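Uncharacterized protein (Leptospira interrogans serogroup Icterohaemorrhagiae serovar copenhageni, PDB 6OE6) is of unknown function but is classed as a lipoprotein, and so is probably tethered to a membrane by a lipid at its N terminus. Local coordinates at residues G37-T42 / T97-F102; L79-M84 / E123-V128. All coordinates share one frame; numbering follows the deposited sequence. Where two conformers were deposited one is given.

Contact 1 of 2, residues G37-T42 / T97-F102; sequences GEYTIT and TIEGSF. With NA (sodium ion), chain C; FMT (formic acid), chain D.
Tyr39 and Glu99 meet because each turns its CG away from its own carbonyl carbon and beside its backbone N, with chi1 of -66° in Tyr39 and -79° in Glu99; beyond CG the glutamate runs on extended. The two chains thus cover most of a gap of 10.5 Å between Tyr39 CA and Glu99 CA. Their ends join in one hydrogen bond, donated by Tyr39 OH to Glu99 OE2 at 2.8 Å. OE2 receives it on the anti lone pair, the one facing away from the other carboxylate oxygen, and lies at the ring edge near the ring plane. The carboxylate itself stands steeply to the ring, the planes being 77° apart. Water 1, also in the ring plane, donates to Tyr39 OH at 2.6 Å. Its other proton goes to Gly100 O at 2.8 Å, so the phenol both gives and receives, and the water ties the same hydroxyl to the strand backbone one residue past Glu99. The Tyr39 side chain touches Val19, Ile57 and Met34 and is buried, while its hydroxyl reaches the carboxylate of the partly exposed Glu99. Further along the strand, Ser101 N donates to FMT O1 at 3.1 Å. Ser101 O binds a sodium ion at 2.5 Å. Water 2 bridges this ion and the formic acid molecule, which probably came from the crystallisation liquor and is also held by Tyr56 and Lys89. The pair runs from the residue before edge strand 40-41 to the opposite edge strand 97-102, over strands 15-21 and 53-59: a cross-strand tyrosine-glutamate hydrogen bond over one face of an antiparallel four-stranded sheet.

Contact 2 of 2, residues L79-M84 / E123-V128; sequences LGYNEM and EVEFLV. With NA (sodium ion), chain E.
Tyr81 OH donates a short hydrogen bond of 2.5 Å to Glu125 OE2, the one hydrogen bond between residues 79-84 and 123-128. Tyr81 sets its CG opposite the carbonyl carbon (chi1 -79°), and its side chain rests against Ser75, Lys109 and Leu111, with Phe77 meeting the ring edge-to-face. Glu125 takes the same first rotamer (chi1 -64°) and then stretches out, its CG coming to 3.5 Å from Tyr81 OH. The carboxylate offers the anti lone pair of OE2, which lies in the plane of the tyrosine ring at its edge; ring and carboxylate planes are 66° apart. Glu125 is exposed, and the bond lies at the surface, whereas the next residue, Phe126, points away from residues 79-84 at its CB, and its ring meets that of Phe48. In the turn just before strand 81-89, Leu79 O binds a sodium ion at 2.5 Å. Asn82 joins the site through its side chain, modelled with ND2 at 2.8 Å from the metal; an amide normally binds sodium through its oxygen, so the flip of this amide is doubtful. Water 3 is a further ligand of the ion and donates to Tyr81 O, so the metal shell reaches the backbone of the residue that makes the contact. Edge strand 81-89 thus reaches strand 119-129 of the mixed five-stranded sheet by a cross-strand side-chain bond, passing over strands 70-77 and 108-116.

In the fold
Leaving strand 15-21, the chain reaches residues 37-42, where contact 1 opens, then passes through edge strand 47-49 of the five-stranded sheet and strands 53-59 and 70-77 to residues 79-84, where contact 2 begins. Strand 81-89 leads directly to strand 97-102, which returns to the four-stranded sheet and closes contact 1 over 54 intervening residues. Strand 108-116 then goes back to the five-stranded sheet, and residues 123-128 close contact 2 over 38. The two closures therefore cross rather than nest. Each stays within one sheet, bridging two intervening strands. Phe102 CD2 packs 3.9 Å from Phe126 CZ, joining the two sheets, which pack in the manner of a beta sandwich.

Contact 1 of 2, residues G37-T42 / T97-F102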
loop_
_atom_site.group_PDB
_atom_site.type_symbol
_atom_site.label_atom_id
_atom_site.label_comp_id
_atom_site.label_asym_id
_atom_site.label_seq_id
_atom_site.Cartn_x
_atom_site.Cartn_y
_atom_site.Cartn_z
ATOM N N GLY A 37 1.976 16.115 -4.541
ATOM C CA GLY A 37 0.719 16.723 -4.144
ATOM C C GLY A 37 -0.511 15.949 -4.571
ATOM O O GLY A 37 -1.586 16.152 -3.998
ATOM N N GLU A 38 -0.383 15.062 -5.563
ATOM C CA GLU A 38 -1.540 14.300 -6.024
ATOM C C GLU A 38 -1.962 13.223 -5.035
ATOM O O GLU A 38 -3.092 12.729 -5.118
ATOM C CB GLU A 38 -1.248 13.659 -7.382
ATOM N N TYR A 39 -1.087 12.842 -4.111
ATOM C CA TYR A 39 -1.358 11.732 -3.208
ATOM C C TYR A 39 -2.129 12.207 -1.985
ATOM O O TYR A 39 -1.890 13.304 -1.470
ATOM C CB TYR A 39 -0.053 11.069 -2.762
ATOM C CG TYR A 39 0.729 10.378 -3.855
ATOM C CD1 TYR A 39 0.511 9.038 -4.147
ATOM C CD2 TYR A 39 1.703 11.059 -4.582
ATOM C CE1 TYR A 39 1.224 8.389 -5.122
ATOM C CE2 TYR A 39 2.425 10.417 -5.583
ATOM C CZ TYR A 39 2.188 9.079 -5.839
ATOM O OH TYR A 39 2.906 8.422 -6.811
ATOM N N THR A 40 -3.031 11.359 -1.501
ATOM C CA THR A 40 -3.762 11.611 -0.269
ATOM C C THR A 40 -3.066 10.884 0.873
ATOM O O THR A 40 -2.901 9.660 0.823
ATOM C CB THR A 40 -5.215 11.175 -0.415
ATOM O OG1 THR A 40 -5.819 11.969 -1.446
ATOM C CG2 THR A 40 -5.978 11.389 0.895
ATOM N N ILE A 41 -2.665 11.640 1.895
ATOM C CA ILE A 41 -1.832 11.127 2.979
ATOM C C ILE A 41 -2.730 10.547 4.068
ATOM O O ILE A 41 -3.443 11.285 4.751
ATOM C CB ILE A 41 -0.926 12.222 3.557
ATOM C CG1 ILE A 41 -0.041 12.839 2.464
ATOM C CG2 ILE A 41 -0.087 11.661 4.695
ATOM C CD1 ILE A 41 0.821 11.831 1.717
ATOM N N THR A 42 -2.670 9.231 4.251
ATOM C CA THR A 42 -3.385 8.576 5.343
ATOM C C THR A 42 -2.975 7.114 5.403
ATOM O O THR A 42 -2.542 6.524 4.408
ATOM C CB THR A 42 -4.903 8.683 5.190
ATOM O OG1 THR A 42 -5.526 7.947 6.246
ATOM C CG2 THR A 42 -5.350 8.115 3.851
ATOM N N THR A 97 11.401 10.186 -0.755
ATOM C CA THR A 97 10.265 9.314 -1.040
ATOM C C THR A 97 10.702 8.092 -1.837
ATOM O O THR A 97 11.773 8.075 -2.451
ATOM C CB THR A 97 9.171 10.066 -1.827
ATOM O OG1 THR A 97 9.725 10.618 -3.025
ATOM C CG2 THR A 97 8.544 11.191 -0.971
ATOM N N ILE A 98 9.861 7.048 -1.769
ATOM C CA ILE A 98 9.776 6.000 -2.777
ATOM C C ILE A 98 8.322 5.957 -3.235
ATOM O O ILE A 98 7.421 6.441 -2.546
ATOM C CB ILE A 98 10.222 4.623 -2.247
ATOM C CG1 ILE A 98 9.463 4.286 -0.960
ATOM C CG2 ILE A 98 11.749 4.586 -2.045
ATOM C CD1 ILE A 98 9.650 2.842 -0.469
ATOM N N GLU A 99 8.098 5.391 -4.425
ATOM C CA GLU A 99 6.758 5.316 -4.996
ATOM C C GLU A 99 6.581 3.948 -5.645
ATOM O O GLU A 99 7.546 3.365 -6.146
ATOM C CB GLU A 99 6.534 6.414 -6.062
ATOM C CG GLU A 99 6.213 7.840 -5.527
ATOM C CD GLU A 99 6.437 8.959 -6.557
ATOM O OE1 GLU A 99 7.604 9.385 -6.734
ATOM O OE2 GLU A 99 5.446 9.430 -7.175
ATOM N N GLY A 100 5.341 3.464 -5.689
ATOM C CA GLY A 100 5.069 2.250 -6.439
ATOM C C GLY A 100 3.589 2.152 -6.735
ATOM O O GLY A 100 2.824 3.083 -6.477
ATOM N N SER A 101 3.188 1.023 -7.330
ATOM C CA SER A 101 1.774 0.857 -7.637
ATOM C C SER A 101 1.451 -0.619 -7.817
ATOM O O SER A 101 2.324 -1.444 -8.151
ATOM C CB SER A 101 1.364 1.670 -8.874
ATOM O OG SER A 101 2.024 1.219 -10.061
ATOM N N PHE A 102 0.168 -0.937 -7.645
ATOM C CA PHE A 102 -0.325 -2.309 -7.704
ATOM C C PHE A 102 -1.506 -2.368 -8.666
ATOM O O PHE A 102 -2.560 -1.775 -8.396
ATOM C CB PHE A 102 -0.758 -2.811 -6.323
ATOM C CG PHE A 102 0.220 -2.483 -5.209
ATOM C CD1 PHE A 102 1.542 -2.942 -5.255
ATOM C CD2 PHE A 102 -0.192 -1.716 -4.137
ATOM C CE1 PHE A 102 2.428 -2.618 -4.216
ATOM C CE2 PHE A 102 0.669 -1.393 -3.100
ATOM C CZ PHE A 102 1.969 -1.839 -3.130
HETATM NA NA NA C . 3.345 -3.418 -9.341
HETATM C C FMT D . 5.673 -1.472 -6.131
HETATM O O1 FMT D . 5.573 -1.030 -7.267
HETATM O O2 FMT D . 6.204 -0.828 -5.227
HETATM O O HOH W 1 2.908 5.824 -7.251
HETATM O O HOH W 2 5.300 -3.228 -8.578
#

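Contact 2 of 2, residues L79-M84 / E123-V128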
loop_
_atom_site.group_PDB
_atom_site.type_symbol
_atom_site.label_atom_id
_atom_site.label_comp_id
_atom_site.label_asym_id
_atom_site.label_seq_id
_atom_site.Cartn_x
_atom_site.Cartn_y
_atom_site.Cartn_z
ATOM N N LEU A 79 -4.219 -17.539 5.838
ATOM C CA LEU A 79 -4.187 -17.923 7.258
ATOM C C LEU A 79 -3.098 -17.062 7.884
ATOM O O LEU A 79 -1.967 -17.492 8.111
ATOM C CB LEU A 79 -3.931 -19.414 7.444
ATOM C CG LEU A 79 -4.937 -20.334 6.737
ATOM C CD1 LEU A 79 -4.741 -21.778 7.216
ATOM C CD2 LEU A 79 -6.394 -19.879 6.920
ATOM N N GLY A 80 -3.446 -15.797 8.134
ATOM C CA GLY A 80 -2.435 -14.798 8.443
ATOM C C GLY A 80 -1.801 -14.277 7.163
ATOM O O GLY A 80 -2.088 -14.736 6.059
ATOM N N TYR A 81 -0.930 -13.275 7.313
ATOM C CA TYR A 81 -0.306 -12.665 6.138
ATOM C C TYR A 81 0.770 -13.568 5.563
ATOM O O TYR A 81 1.570 -14.142 6.305
ATOM C CB TYR A 81 0.322 -11.321 6.510
ATOM C CG TYR A 81 -0.703 -10.224 6.600
ATOM C CD1 TYR A 81 -1.352 -9.781 5.455
ATOM C CD2 TYR A 81 -1.010 -9.623 7.805
ATOM C CE1 TYR A 81 -2.310 -8.784 5.529
ATOM C CE2 TYR A 81 -1.953 -8.608 7.883
ATOM C CZ TYR A 81 -2.577 -8.184 6.712
ATOM O OH TYR A 81 -3.526 -7.183 6.779
ATOM N N ASN A 82 0.803 -13.664 4.235
ATOM C CA ASN A 82 1.828 -14.415 3.520
ATOM C C ASN A 82 2.473 -13.472 2.521
ATOM O O ASN A 82 1.767 -12.824 1.747
ATOM C CB ASN A 82 1.253 -15.619 2.780
ATOM C CG ASN A 82 0.504 -16.562 3.704
ATOM O OD1 ASN A 82 -0.627 -16.959 3.424
ATOM N ND2 ASN A 82 1.125 -16.904 4.817
ATOM N N GLU A 83 3.807 -13.424 2.536
ATOM C CA GLU A 83 4.526 -12.506 1.664
ATOM C C GLU A 83 4.325 -12.915 0.215
ATOM O O GLU A 83 4.481 -14.094 -0.134
ATOM C CB GLU A 83 6.013 -12.518 2.006
ATOM C CG GLU A 83 6.851 -11.544 1.193
ATOM C CD GLU A 83 8.283 -11.540 1.649
ATOM O OE1 GLU A 83 9.039 -12.389 1.145
ATOM O OE2 GLU A 83 8.632 -10.699 2.504
ATOM N N MET A 84 3.993 -11.938 -0.633
ATOM C CA MET A 84 3.860 -12.207 -2.066
ATOM C C MET A 84 5.213 -12.133 -2.753
ATOM O O MET A 84 5.597 -13.027 -3.521
ATOM C CB MET A 84 2.902 -11.198 -2.707
ATOM C CG MET A 84 1.513 -11.282 -2.087
ATOM S SD MET A 84 0.410 -9.935 -2.492
ATOM C CE MET A 84 0.336 -10.021 -4.281
ATOM N N GLU A 123 4.862 0.059 8.096
ATOM C CA GLU A 123 3.959 -0.865 7.426
ATOM C C GLU A 123 2.549 -0.302 7.506
ATOM O O GLU A 123 2.242 0.530 8.358
ATOM C CB GLU A 123 4.028 -2.270 8.046
ATOM C CG GLU A 123 3.427 -2.369 9.427
ATOM C CD GLU A 123 3.762 -3.688 10.100
ATOM O OE1 GLU A 123 4.967 -3.982 10.257
ATOM O OE2 GLU A 123 2.828 -4.427 10.458
ATOM N N VAL A 124 1.696 -0.777 6.606
ATOM C CA VAL A 124 0.338 -0.261 6.465
ATOM C C VAL A 124 -0.528 -1.359 5.857
ATOM O O VAL A 124 -0.075 -2.124 4.996
ATOM C CB VAL A 124 0.317 1.023 5.601
ATOM C CG1 VAL A 124 0.811 0.726 4.189
ATOM C CG2 VAL A 124 -1.093 1.653 5.586
ATOM N N GLU A 125 -1.767 -1.458 6.329
ATOM C CA GLU A 125 -2.749 -2.389 5.782
ATOM C C GLU A 125 -3.759 -1.676 4.880
ATOM O O GLU A 125 -4.133 -0.525 5.126
ATOM C CB GLU A 125 -3.504 -3.094 6.911
ATOM C CG GLU A 125 -2.629 -3.976 7.776
ATOM C CD GLU A 125 -3.399 -4.569 8.943
ATOM O OE1 GLU A 125 -3.745 -3.817 9.885
ATOM O OE2 GLU A 125 -3.665 -5.781 8.902
ATOM N N PHE A 126 -4.243 -2.394 3.865
ATOM C CA PHE A 126 -5.375 -1.916 3.074
ATOM C C PHE A 126 -6.209 -3.095 2.571
ATOM O O PHE A 126 -5.736 -4.227 2.497
ATOM C CB PHE A 126 -4.916 -1.013 1.907
ATOM C CG PHE A 126 -4.020 -1.683 0.887
ATOM C CD1 PHE A 126 -4.577 -2.404 -0.162
ATOM C CD2 PHE A 126 -2.616 -1.553 0.937
ATOM C CE1 PHE A 126 -3.750 -3.011 -1.137
ATOM C CE2 PHE A 126 -1.793 -2.125 -0.050
ATOM C CZ PHE A 126 -2.363 -2.869 -1.076
ATOM N N LEU A 127 -7.487 -2.828 2.282
ATOM C CA LEU A 127 -8.397 -3.814 1.704
ATOM C C LEU A 127 -8.587 -3.519 0.220
ATOM O O LEU A 127 -8.608 -2.348 -0.174
ATOM C CB LEU A 127 -9.771 -3.763 2.377
ATOM C CG LEU A 127 -9.841 -4.114 3.848
ATOM C CD1 LEU A 127 -11.301 -4.030 4.303
ATOM C CD2 LEU A 127 -9.288 -5.496 4.058
ATOM N N VAL A 128 -8.730 -4.581 -0.588
ATOM C CA VAL A 128 -9.182 -4.497 -1.987
ATOM C C VAL A 128 -10.533 -5.190 -2.071
ATOM O O VAL A 128 -10.671 -6.343 -1.645
ATOM C CB VAL A 128 -8.187 -5.154 -2.957
ATOM C CG1 VAL A 128 -8.722 -5.087 -4.400
ATOM C CG2 VAL A 128 -6.832 -4.465 -2.855
HETATM NA NA NA E . 0.274 -18.107 7.168
HETATM O O HOH W 3 0.927 -15.992 8.112
#